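Local coordinates for protein alpha-1,6-mannanase (Bacteroides thetaiotaomicron, PDB 4V1S) that probably hydrolyses alpha-1,6-mannosidic linkages inside mannan chains, as a family 76 glycoside hydrolase of a gut bacterium, at residues 48-51 / 52-56; 380-383 / 384-388; 91-94 / 95-98; 343-346 / 347-351. All coordinates share one frame; numbering follows the deposited sequence. Where two conformers were deposited one is given.

Overall arrangement
All four contacts are local, each covering about two turns of a long helix, the third and fourth at a helix end, in a fold consistent with the (alpha/alpha)6 barrel of family 76. In chain order they are interaction 1 on helix 46-61, interaction 3 on helix 81-97, interaction 4 on helix 334-350 and interaction 2 on helix 374-394. Interactions 1 and 2 each touch all the others; the centre of interaction 2 lies about 10 Å from those of 1 and 3 and about 12 Å from that of 4. Interactions 3 and 4 stay apart, with centres about 22 Å from each other. Helices 46-61 and 374-394, from opposite ends of the sequence, together join the others into one packed bundle.

Interaction 1: residues 48-51 / 52-56; sequences TWCK and ETLSV
The indole of Trp49 and the carboxylate of Glu52 lie almost in the same orientation, their planes 14° apart, although the two side chains meet at an oblique slant. The nearest approach is between Trp49 CD1 and Glu52 OE1, at 3.9 Å. The indole is also stacked against the imidazole of His347, and it meets the ring of Tyr46 edge-to-face. The other carboxylate oxygen, Glu52 OE2, comes within 3.6 Å of Thr48 CG2. This methyl is anti to the backbone N of its own residue, which turns it toward the glutamate one turn on, while Thr48 OG1 is bonded to Asp45. The aliphatic part of Glu52 runs close over the preceding turn, with CG 3.2 Å from Thr48 O.

A second theme is the double grip on Trp49 O. Thr53 approaches it twice, through its amide N at 3.0 Å and through OG1 at 2.7 Å, from opposite faces of the carbonyl plane. The hydroxyl thus donates back into the helix, and its rotation is fixed by that bond (chi1 -49°). On the buried side Cys50 SG packs 3.9 Å from Leu54 CD1, beside the regular backbone hydrogen bond from Leu54 N to Cys50 O.

This is regular alpha-helix within 46-61, with one wall buried and the other facing solvent. Cys50 and Thr53 press on helix 374-394, Leu54 reaches both that helix and helix 81-97, and Lys51 together with Leu54 meets Trp102 of helix 99-114.

Interaction 2: residues 380-383 / 384-388; sequences AAYM and YMRAA
Tyr382 and Arg386, one turn apart, send their side chains the same way and run alongside each other. The phenol has CG anti to the backbone N (chi1 170°), and the arginine chain bends at both chi2 and chi3 to follow it. Arg386 CG is 3.5 Å from Tyr382 CE1, CD of the arginine is 3.6 Å from the same ring carbon, and the ring and guanidinium planes are 9° apart. Both polar ends reach Asp321, which takes a hydrogen bond from Tyr382 OH and a salt bridge from Arg386 NE and so holds the two planes nearly parallel, while Arg386 NH1 forms a second salt bridge, with Glu93 of helix 81-97.

The segment belongs to helix 374-394, which packs among helices 46-61, 81-97, 313-330 and 334-350, consistent with the (alpha/alpha)6 barrel of this family. Tyr384 leaves on another side of the helix. With CG beside its own backbone N, its ring swings back over the preceding turn and sets one face above Ala380 O, 3.3 Å from the ring plane. Its hydroxyl bonds to that of Tyr357. Met383, bent at chi2 and chi3, brings CE within 4.3 Å of Arg386 CG, with Phe317 and Ile320 of helix 313-330 packed against it.

Interaction 3: residues 91-94 / 95-98; sequences YTEG and ISLS
Gly94 O is gripped by two backbone amides, Leu97 N at 2.9 Å and Ser98 N also at 2.9 Å. The two bonds differ in kind: Ser98 N comes nearly head-on to the carbonyl, whereas Leu97 N sits well above the carbonyl plane. This is the tightened last part of helix 81-97, in which bonds between residues three apart, of the 3-10 type, appear beside the alpha-type ones, of which Ser98 N to Gly94 O is the last, and it leads into helix 99-114 of the helical barrel. The change begins at Ile95 N, which makes a weak bond to Tyr91 O and a better one to Thr92 O at 3.1 Å. Ser96 N then bonds to Glu93 O at 3.0 Å, with its donor again above the carbonyl plane. Ser98 stands at the N-cap of the next helix, and its OG accepts from Glu101 N, so the end of one helix runs directly into the start of another.

Side chains of the tightened turn rest on the carbonyls beneath them. Ile95 holds CG1 beside its own backbone N (chi1 -58°), which places this carbon 3.5 Å from Thr92 O. Glu93 OE2 is bonded to Asn389 as well as to Arg386, tying helix 81-97 to helix 374-394, and Leu97 packs on the same helix through Met385 and Asn389. A water donates to Thr92 O at 2.8 Å and, in one of two conformers of Ser96, comes near its OG, a contact that is therefore doubtful. Leu97 CD2 reaches back to within 3.6 Å of Glu93 O.

Interaction 4: residues 343-346 / 347-351; sequences INFI and HNKLR
Phe345 is the apolar centre of this turn, packed by the two residues that follow it four and five places on. Lys349 CB lies over one face of the ring in a CH-pi contact, 3.8 Å from the centroid and displaced toward the rim, with the lysine chain crossing the ring at about a right angle. Leu350 CD2 meets Phe345 CE2 at 3.7 Å. With CG anti to the backbone N (chi1 179°), the phenyl lies where both side chains come against the same side of the ring. Leu350 CD1 also packs on Ile346 CG1, at 4.1 Å.

Among the polar contacts, Ile346 O accepts from both Leu350 N and Arg351 N, each at 3.1 Å. The bond to Arg351, five residues on, closes a wider pi-type turn as the chain leaves helical geometry. Separately, His347 ND1 donates to Asn348 OD1 at 3.1 Å, nearly in the plane of the imidazole, which fixes how that ring is turned.

On the buried side of helix 334-350, Ile343 reaches helices 313-330, 374-394 and 46-61, and Ile346 packs on Tyr384. Asn344 bonds to Tyr46 of helix 46-61, and within the wider turn Leu350 rests with Ile346 on the loop residue Trp361.

Interaction 1: residues 48-51 / 52-56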
loop_
_atom_site.group_PDB
_atom_site.type_symbol
_atom_site.label_atom_id
_atom_site.label_comp_id
_atom_site.label_asym_id
_atom_site.label_seq_id
_atom_site.Cartn_x
_atom_site.Cartn_y
_atom_site.Cartn_z
ATOM N N THR A 48 0.724 -6.887 -20.399
ATOM C CA THR A 48 0.883 -8.340 -20.511
ATOM C C THR A 48 1.617 -8.940 -19.312
ATOM O O THR A 48 1.226 -9.957 -18.792
ATOM C CB THR A 48 1.579 -8.733 -21.831
ATOM O OG1 THR A 48 0.676 -8.381 -22.890
ATOM C CG2 THR A 48 1.858 -10.195 -21.890
ATOM N N TRP A 49 2.663 -8.272 -18.852
ATOM C CA TRP A 49 3.380 -8.760 -17.695
ATOM C C TRP A 49 2.447 -8.874 -16.511
ATOM O O TRP A 49 2.525 -9.829 -15.769
ATOM C CB TRP A 49 4.544 -7.842 -17.319
ATOM C CG TRP A 49 5.636 -7.767 -18.328
ATOM C CD1 TRP A 49 5.725 -8.450 -19.495
ATOM C CD2 TRP A 49 6.795 -6.937 -18.245
ATOM N NE1 TRP A 49 6.882 -8.088 -20.161
ATOM C CE2 TRP A 49 7.559 -7.165 -19.408
ATOM C CE3 TRP A 49 7.277 -6.041 -17.286
ATOM C CZ2 TRP A 49 8.788 -6.520 -19.639
ATOM C CZ3 TRP A 49 8.487 -5.388 -17.525
ATOM C CH2 TRP A 49 9.222 -5.633 -18.695
ATOM N N CYS A 50 1.549 -7.903 -16.371
ATOM C CA CYS A 50 0.591 -7.941 -15.269
ATOM C C CYS A 50 -0.326 -9.133 -15.411
ATOM O O CYS A 50 -0.475 -9.909 -14.480
ATOM C CB CYS A 50 -0.224 -6.662 -15.212
ATOM S SG CYS A 50 -1.453 -6.635 -13.887
ATOM N N LYS A 51 -0.917 -9.312 -16.587
ATOM C CA LYS A 51 -1.816 -10.452 -16.816
ATOM C C LYS A 51 -1.091 -11.791 -16.611
ATOM O O LYS A 51 -1.631 -12.724 -16.062
ATOM C CB LYS A 51 -2.476 -10.349 -18.196
ATOM C CG LYS A 51 -3.463 -9.181 -18.253
ATOM C CD LYS A 51 -3.813 -8.752 -19.663
ATOM C CE LYS A 51 -3.840 -9.950 -20.591
ATOM N NZ LYS A 51 -4.976 -10.838 -20.271
ATOM N N GLU A 52 0.147 -11.864 -17.059
ATOM C CA GLU A 52 0.945 -13.051 -16.834
ATOM C C GLU A 52 1.084 -13.375 -15.349
ATOM O O GLU A 52 0.945 -14.536 -14.927
ATOM C CB GLU A 52 2.299 -12.898 -17.507
ATOM C CG GLU A 52 2.227 -13.027 -19.021
ATOM C CD GLU A 52 3.554 -12.736 -19.724
ATOM O OE1 GLU A 52 4.459 -12.143 -19.100
ATOM O OE2 GLU A 52 3.699 -13.089 -20.921
ATOM N N THR A 53 1.409 -12.351 -14.574
ATOM C CA THR A 53 1.625 -12.500 -13.158
ATOM C C THR A 53 0.334 -12.972 -12.466
ATOM O O THR A 53 0.353 -13.887 -11.660
ATOM C CB THR A 53 2.102 -11.205 -12.547
ATOM O OG1 THR A 53 3.183 -10.665 -13.321
ATOM C CG2 THR A 53 2.533 -11.419 -11.140
ATOM N N LEU A 54 -0.764 -12.336 -12.814
ATOM C CA LEU A 54 -2.075 -12.715 -12.254
ATOM C C LEU A 54 -2.443 -14.148 -12.567
ATOM O O LEU A 54 -3.080 -14.839 -11.750
ATOM C CB LEU A 54 -3.175 -11.736 -12.701
ATOM C CG LEU A 54 -3.046 -10.282 -12.205
ATOM C CD1 LEU A 54 -4.040 -9.368 -12.948
ATOM C CD2 LEU A 54 -3.261 -10.159 -10.698
ATOM N N SER A 55 -2.070 -14.595 -13.756
ATOM C CA SER A 55 -2.367 -15.957 -14.160
ATOM C C SER A 55 -1.621 -16.939 -13.258
ATOM O O SER A 55 -2.173 -17.961 -12.828
ATOM C CB SER A 55 -1.993 -16.176 -15.626
ATOM O OG SER A 55 -2.258 -17.495 -16.001
ATOM N N VAL A 56 -0.370 -16.623 -12.948
ATOM C CA VAL A 56 0.411 -17.516 -12.080
ATOM C C VAL A 56 -0.073 -17.489 -10.644
ATOM O O VAL A 56 -0.205 -18.526 -10.003
ATOM C CB VAL A 56 1.910 -17.236 -12.173
ATOM C CG1 VAL A 56 2.707 -18.167 -11.274
ATOM C CG2 VAL A 56 2.376 -17.505 -13.617
#

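Interaction 2: residues 380-383 / 384-388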
loop_
_atom_site.group_PDB
_atom_site.type_symbol
_atom_site.label_atom_id
_atom_site.label_comp_id
_atom_site.label_asym_id
_atom_site.label_seq_id
_atom_site.Cartn_x
_atom_site.Cartn_y
_atom_site.Cartn_z
ATOM N N ALA A 380 3.995 -7.306 -7.274
ATOM C CA ALA A 380 4.568 -7.211 -8.619
ATOM C C ALA A 380 3.489 -6.943 -9.671
ATOM O O ALA A 380 3.648 -6.083 -10.506
ATOM C CB ALA A 380 5.359 -8.453 -8.958
ATOM N N ALA A 381 2.373 -7.663 -9.596
ATOM C CA ALA A 381 1.275 -7.429 -10.501
ATOM C C ALA A 381 0.802 -5.986 -10.436
ATOM O O ALA A 381 0.541 -5.358 -11.466
ATOM C CB ALA A 381 0.127 -8.385 -10.206
ATOM N N TYR A 382 0.704 -5.450 -9.208
ATOM C CA TYR A 382 0.281 -4.074 -9.012
ATOM C C TYR A 382 1.242 -3.086 -9.692
ATOM O O TYR A 382 0.813 -2.209 -10.455
ATOM C CB TYR A 382 0.128 -3.796 -7.524
ATOM C CG TYR A 382 -0.067 -2.351 -7.145
ATOM C CD1 TYR A 382 -1.019 -1.577 -7.773
ATOM C CD2 TYR A 382 0.673 -1.771 -6.116
ATOM C CE1 TYR A 382 -1.208 -0.225 -7.422
ATOM C CE2 TYR A 382 0.515 -0.442 -5.768
ATOM C CZ TYR A 382 -0.435 0.340 -6.406
ATOM O OH TYR A 382 -0.560 1.654 -6.046
ATOM N N MET A 383 2.542 -3.291 -9.497
ATOM C CA MET A 383 3.538 -2.453 -10.172
ATOM C C MET A 383 3.427 -2.523 -11.688
ATOM O O MET A 383 3.512 -1.500 -12.381
ATOM C CB MET A 383 4.923 -2.840 -9.747
ATOM C CG MET A 383 5.231 -2.473 -8.313
ATOM S SD MET A 383 5.265 -0.710 -7.932
ATOM C CE MET A 383 3.601 -0.413 -7.386
ATOM N N TYR A 384 3.182 -3.716 -12.205
ATOM C CA TYR A 384 3.056 -3.829 -13.664
ATOM C C TYR A 384 1.862 -3.068 -14.196
ATOM O O TYR A 384 1.940 -2.469 -15.264
ATOM C CB TYR A 384 3.031 -5.292 -14.144
ATOM C CG TYR A 384 4.273 -6.085 -13.856
ATOM C CD1 TYR A 384 5.540 -5.507 -13.925
ATOM C CD2 TYR A 384 4.186 -7.432 -13.501
ATOM C CE1 TYR A 384 6.671 -6.237 -13.587
ATOM C CE2 TYR A 384 5.327 -8.210 -13.244
ATOM C CZ TYR A 384 6.568 -7.589 -13.289
ATOM O OH TYR A 384 7.694 -8.314 -13.019
ATOM N N MET A 385 0.737 -3.123 -13.488
ATOM C CA MET A 385 -0.437 -2.420 -13.931
ATOM C C MET A 385 -0.214 -0.895 -13.842
ATOM O O MET A 385 -0.661 -0.132 -14.715
ATOM C CB MET A 385 -1.666 -2.845 -13.136
ATOM C CG MET A 385 -2.971 -2.337 -13.722
ATOM S SD MET A 385 -3.413 -3.043 -15.288
ATOM C CE MET A 385 -4.307 -4.501 -14.765
ATOM N N ARG A 386 0.446 -0.453 -12.771
ATOM C CA ARG A 386 0.806 0.960 -12.657
ATOM C C ARG A 386 1.664 1.442 -13.824
ATOM O O ARG A 386 1.412 2.495 -14.432
ATOM C CB ARG A 386 1.517 1.240 -11.354
ATOM C CG ARG A 386 0.643 1.052 -10.130
ATOM C CD ARG A 386 -0.298 2.211 -9.947
ATOM N NE ARG A 386 0.323 3.272 -9.196
ATOM C CZ ARG A 386 0.045 4.562 -9.267
ATOM N NH1 ARG A 386 -0.841 5.000 -10.116
ATOM N NH2 ARG A 386 0.662 5.409 -8.448
ATOM N N ALA A 387 2.680 0.672 -14.121
ATOM C CA ALA A 387 3.563 0.967 -15.250
ATOM C C ALA A 387 2.780 0.995 -16.576
ATOM O O ALA A 387 2.992 1.858 -17.391
ATOM C CB ALA A 387 4.683 -0.056 -15.311
ATOM N N ALA A 388 1.851 0.065 -16.754
ATOM C CA ALA A 388 1.016 0.045 -17.952
ATOM C C ALA A 388 0.208 1.335 -18.087
ATOM O O ALA A 388 0.074 1.891 -19.177
ATOM C CB ALA A 388 0.100 -1.172 -17.918
#

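Interaction 3: residues 91-94 / 95-98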
loop_
_atom_site.group_PDB
_atom_site.type_symbol
_atom_site.label_atom_id
_atom_site.label_comp_id
_atom_site.label_asym_id
_atom_site.label_seq_id
_atom_site.Cartn_x
_atom_site.Cartn_y
_atom_site.Cartn_z
ATOM N N TYR A 91 -6.545 -4.415 -9.651
ATOM C CA TYR A 91 -7.785 -4.364 -10.443
ATOM C C TYR A 91 -8.298 -2.930 -10.564
ATOM O O TYR A 91 -8.798 -2.505 -11.618
ATOM C CB TYR A 91 -8.858 -5.279 -9.853
ATOM C CG TYR A 91 -8.447 -6.719 -9.634
ATOM C CD1 TYR A 91 -7.722 -7.423 -10.574
ATOM C CD2 TYR A 91 -8.846 -7.399 -8.485
ATOM C CE1 TYR A 91 -7.337 -8.736 -10.326
ATOM C CE2 TYR A 91 -8.517 -8.723 -8.264
ATOM C CZ TYR A 91 -7.803 -9.412 -9.199
ATOM O OH TYR A 91 -7.454 -10.746 -8.915
ATOM N N THR A 92 -8.179 -2.179 -9.489
ATOM C CA THR A 92 -8.533 -0.772 -9.527
ATOM C C THR A 92 -7.739 0.002 -10.576
ATOM O O THR A 92 -8.317 0.716 -11.393
ATOM C CB THR A 92 -8.353 -0.152 -8.160
ATOM O OG1 THR A 92 -9.226 -0.810 -7.226
ATOM C CG2 THR A 92 -8.638 1.362 -8.214
ATOM N N GLU A 93 -6.416 -0.172 -10.587
ATOM C CA GLU A 93 -5.608 0.476 -11.615
ATOM C C GLU A 93 -5.977 -0.024 -13.013
ATOM O O GLU A 93 -5.961 0.747 -13.979
ATOM C CB GLU A 93 -4.128 0.284 -11.343
ATOM C CG GLU A 93 -3.182 1.120 -12.184
ATOM C CD GLU A 93 -3.121 2.609 -11.823
ATOM O OE1 GLU A 93 -4.030 3.125 -11.151
ATOM O OE2 GLU A 93 -2.143 3.292 -12.237
ATOM N N GLY A 94 -6.326 -1.304 -13.112
ATOM C CA GLY A 94 -6.802 -1.883 -14.369
ATOM C C GLY A 94 -7.947 -1.115 -15.010
ATOM O O GLY A 94 -8.008 -1.012 -16.239
ATOM N N ILE A 95 -8.831 -0.545 -14.184
ATOM C CA ILE A 95 -9.976 0.193 -14.707
ATOM C C ILE A 95 -9.509 1.356 -15.614
ATOM O O ILE A 95 -10.199 1.718 -16.571
ATOM C CB ILE A 95 -10.881 0.764 -13.573
ATOM C CG1 ILE A 95 -11.437 -0.322 -12.627
ATOM C CG2 ILE A 95 -12.033 1.523 -14.171
ATOM C CD1 ILE A 95 -12.288 -1.383 -13.277
ATOM N N SER A 96 -8.353 1.949 -15.295
ATOM C CA SER A 96 -7.800 3.056 -16.076
ATOM C C SER A 96 -7.351 2.606 -17.462
ATOM O O SER A 96 -7.336 3.396 -18.405
ATOM C CB SER A 96 -6.633 3.728 -15.341
ATOM O OG SER A 96 -7.074 4.371 -14.149
ATOM N N LEU A 97 -6.985 1.335 -17.586
ATOM C CA LEU A 97 -6.601 0.745 -18.878
ATOM C C LEU A 97 -7.791 0.236 -19.678
ATOM O O LEU A 97 -7.886 0.479 -20.905
ATOM C CB LEU A 97 -5.625 -0.408 -18.646
ATOM C CG LEU A 97 -4.144 -0.179 -18.274
ATOM C CD1 LEU A 97 -3.420 0.619 -19.347
ATOM C CD2 LEU A 97 -3.933 0.447 -16.914
ATOM N N SER A 98 -8.701 -0.460 -18.991
ATOM C CA SER A 98 -9.927 -0.987 -19.603
ATOM C C SER A 98 -11.011 -1.218 -18.566
ATOM O O SER A 98 -10.929 -2.134 -17.750
ATOM C CB SER A 98 -9.667 -2.297 -20.335
ATOM O OG SER A 98 -10.903 -2.824 -20.828
HETATM O O HOH W 1 -7.991 3.441 -11.946
#

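Interaction 4: residues 343-346 / 347-351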
loop_
_atom_site.group_PDB
_atom_site.type_symbol
_atom_site.label_atom_id
_atom_site.label_comp_id
_atom_site.label_asym_id
_atom_site.label_seq_id
_atom_site.Cartn_x
_atom_site.Cartn_y
_atom_site.Cartn_z
ATOM N N ILE A 343 10.766 -1.146 -12.086
ATOM C CA ILE A 343 9.778 -2.165 -12.516
ATOM C C ILE A 343 10.410 -3.134 -13.534
ATOM O O ILE A 343 10.163 -4.356 -13.487
ATOM C CB ILE A 343 8.461 -1.500 -12.980
ATOM C CG1 ILE A 343 7.821 -0.783 -11.773
ATOM C CG2 ILE A 343 7.519 -2.545 -13.540
ATOM C CD1 ILE A 343 6.681 0.132 -12.123
ATOM N N ASN A 344 11.253 -2.624 -14.426
ATOM C CA ASN A 344 11.971 -3.493 -15.368
ATOM C C ASN A 344 12.837 -4.486 -14.639
ATOM O O ASN A 344 12.906 -5.638 -15.016
ATOM C CB ASN A 344 12.800 -2.650 -16.353
ATOM C CG ASN A 344 11.929 -1.847 -17.337
ATOM O OD1 ASN A 344 10.737 -2.076 -17.487
ATOM N ND2 ASN A 344 12.538 -0.899 -18.001
ATOM N N PHE A 345 13.503 -4.024 -13.577
ATOM C CA PHE A 345 14.322 -4.897 -12.758
ATOM C C PHE A 345 13.504 -6.019 -12.121
ATOM O O PHE A 345 13.922 -7.161 -12.091
ATOM C CB PHE A 345 15.058 -4.082 -11.686
ATOM C CG PHE A 345 15.926 -4.917 -10.778
ATOM C CD1 PHE A 345 17.188 -5.247 -11.130
ATOM C CD2 PHE A 345 15.431 -5.345 -9.538
ATOM C CE1 PHE A 345 17.997 -5.992 -10.279
ATOM C CE2 PHE A 345 16.209 -6.114 -8.691
ATOM C CZ PHE A 345 17.509 -6.423 -9.068
ATOM N N ILE A 346 12.342 -5.692 -11.578
ATOM C CA ILE A 346 11.473 -6.718 -11.031
ATOM C C ILE A 346 11.219 -7.823 -12.061
ATOM O O ILE A 346 11.388 -8.997 -11.774
ATOM C CB ILE A 346 10.138 -6.105 -10.542
ATOM C CG1 ILE A 346 10.395 -5.135 -9.373
ATOM C CG2 ILE A 346 9.187 -7.214 -10.086
ATOM C CD1 ILE A 346 9.193 -4.267 -9.090
ATOM N N HIS A 347 10.829 -7.452 -13.259
ATOM C CA HIS A 347 10.525 -8.455 -14.310
ATOM C C HIS A 347 11.760 -9.210 -14.796
ATOM O O HIS A 347 11.753 -10.432 -14.963
ATOM C CB HIS A 347 9.842 -7.770 -15.463
ATOM C CG HIS A 347 9.318 -8.713 -16.492
ATOM N ND1 HIS A 347 9.976 -8.964 -17.674
ATOM C CD2 HIS A 347 8.226 -9.509 -16.489
ATOM C CE1 HIS A 347 9.284 -9.846 -18.376
ATOM N NE2 HIS A 347 8.213 -10.182 -17.684
ATOM N N ASN A 348 12.797 -8.448 -15.092
ATOM C CA ASN A 348 13.989 -8.973 -15.747
ATOM C C ASN A 348 14.936 -9.724 -14.826
ATOM O O ASN A 348 15.636 -10.628 -15.272
ATOM C CB ASN A 348 14.686 -7.831 -16.504
ATOM C CG ASN A 348 13.807 -7.236 -17.613
ATOM O OD1 ASN A 348 12.811 -7.841 -18.076
ATOM N ND2 ASN A 348 14.159 -6.025 -18.037
ATOM N N LYS A 349 14.960 -9.349 -13.552
ATOM C CA LYS A 349 15.912 -9.914 -12.591
ATOM C C LYS A 349 15.303 -10.656 -11.396
ATOM O O LYS A 349 15.931 -11.578 -10.847
ATOM C CB LYS A 349 16.856 -8.830 -12.095
ATOM C CG LYS A 349 17.749 -8.267 -13.172
ATOM C CD LYS A 349 18.704 -9.347 -13.665
ATOM C CE LYS A 349 19.634 -8.886 -14.782
ATOM N NZ LYS A 349 20.600 -9.981 -15.094
ATOM N N LEU A 350 14.084 -10.295 -10.996
ATOM C CA LEU A 350 13.469 -10.979 -9.836
ATOM C C LEU A 350 12.551 -12.147 -10.176
ATOM O O LEU A 350 12.524 -13.129 -9.436
ATOM C CB LEU A 350 12.729 -9.983 -8.948
ATOM C CG LEU A 350 13.584 -8.832 -8.396
ATOM C CD1 LEU A 350 12.710 -7.932 -7.529
ATOM C CD2 LEU A 350 14.778 -9.350 -7.587
ATOM N N ARG A 351 11.800 -12.024 -11.273
ATOM C CA ARG A 351 10.916 -13.089 -11.726
ATOM C C ARG A 351 11.716 -14.369 -11.901
ATOM O O ARG A 351 12.769 -14.386 -12.573
ATOM C CB ARG A 351 10.254 -12.710 -13.050
ATOM C CG ARG A 351 9.211 -13.706 -13.544
ATOM C CD ARG A 351 8.581 -13.228 -14.847
ATOM N NE ARG A 351 9.016 -13.981 -16.018
ATOM C CZ ARG A 351 9.939 -13.586 -16.893
ATOM N NH1 ARG A 351 10.585 -12.429 -16.754
ATOM N NH2 ARG A 351 10.205 -14.365 -17.922
#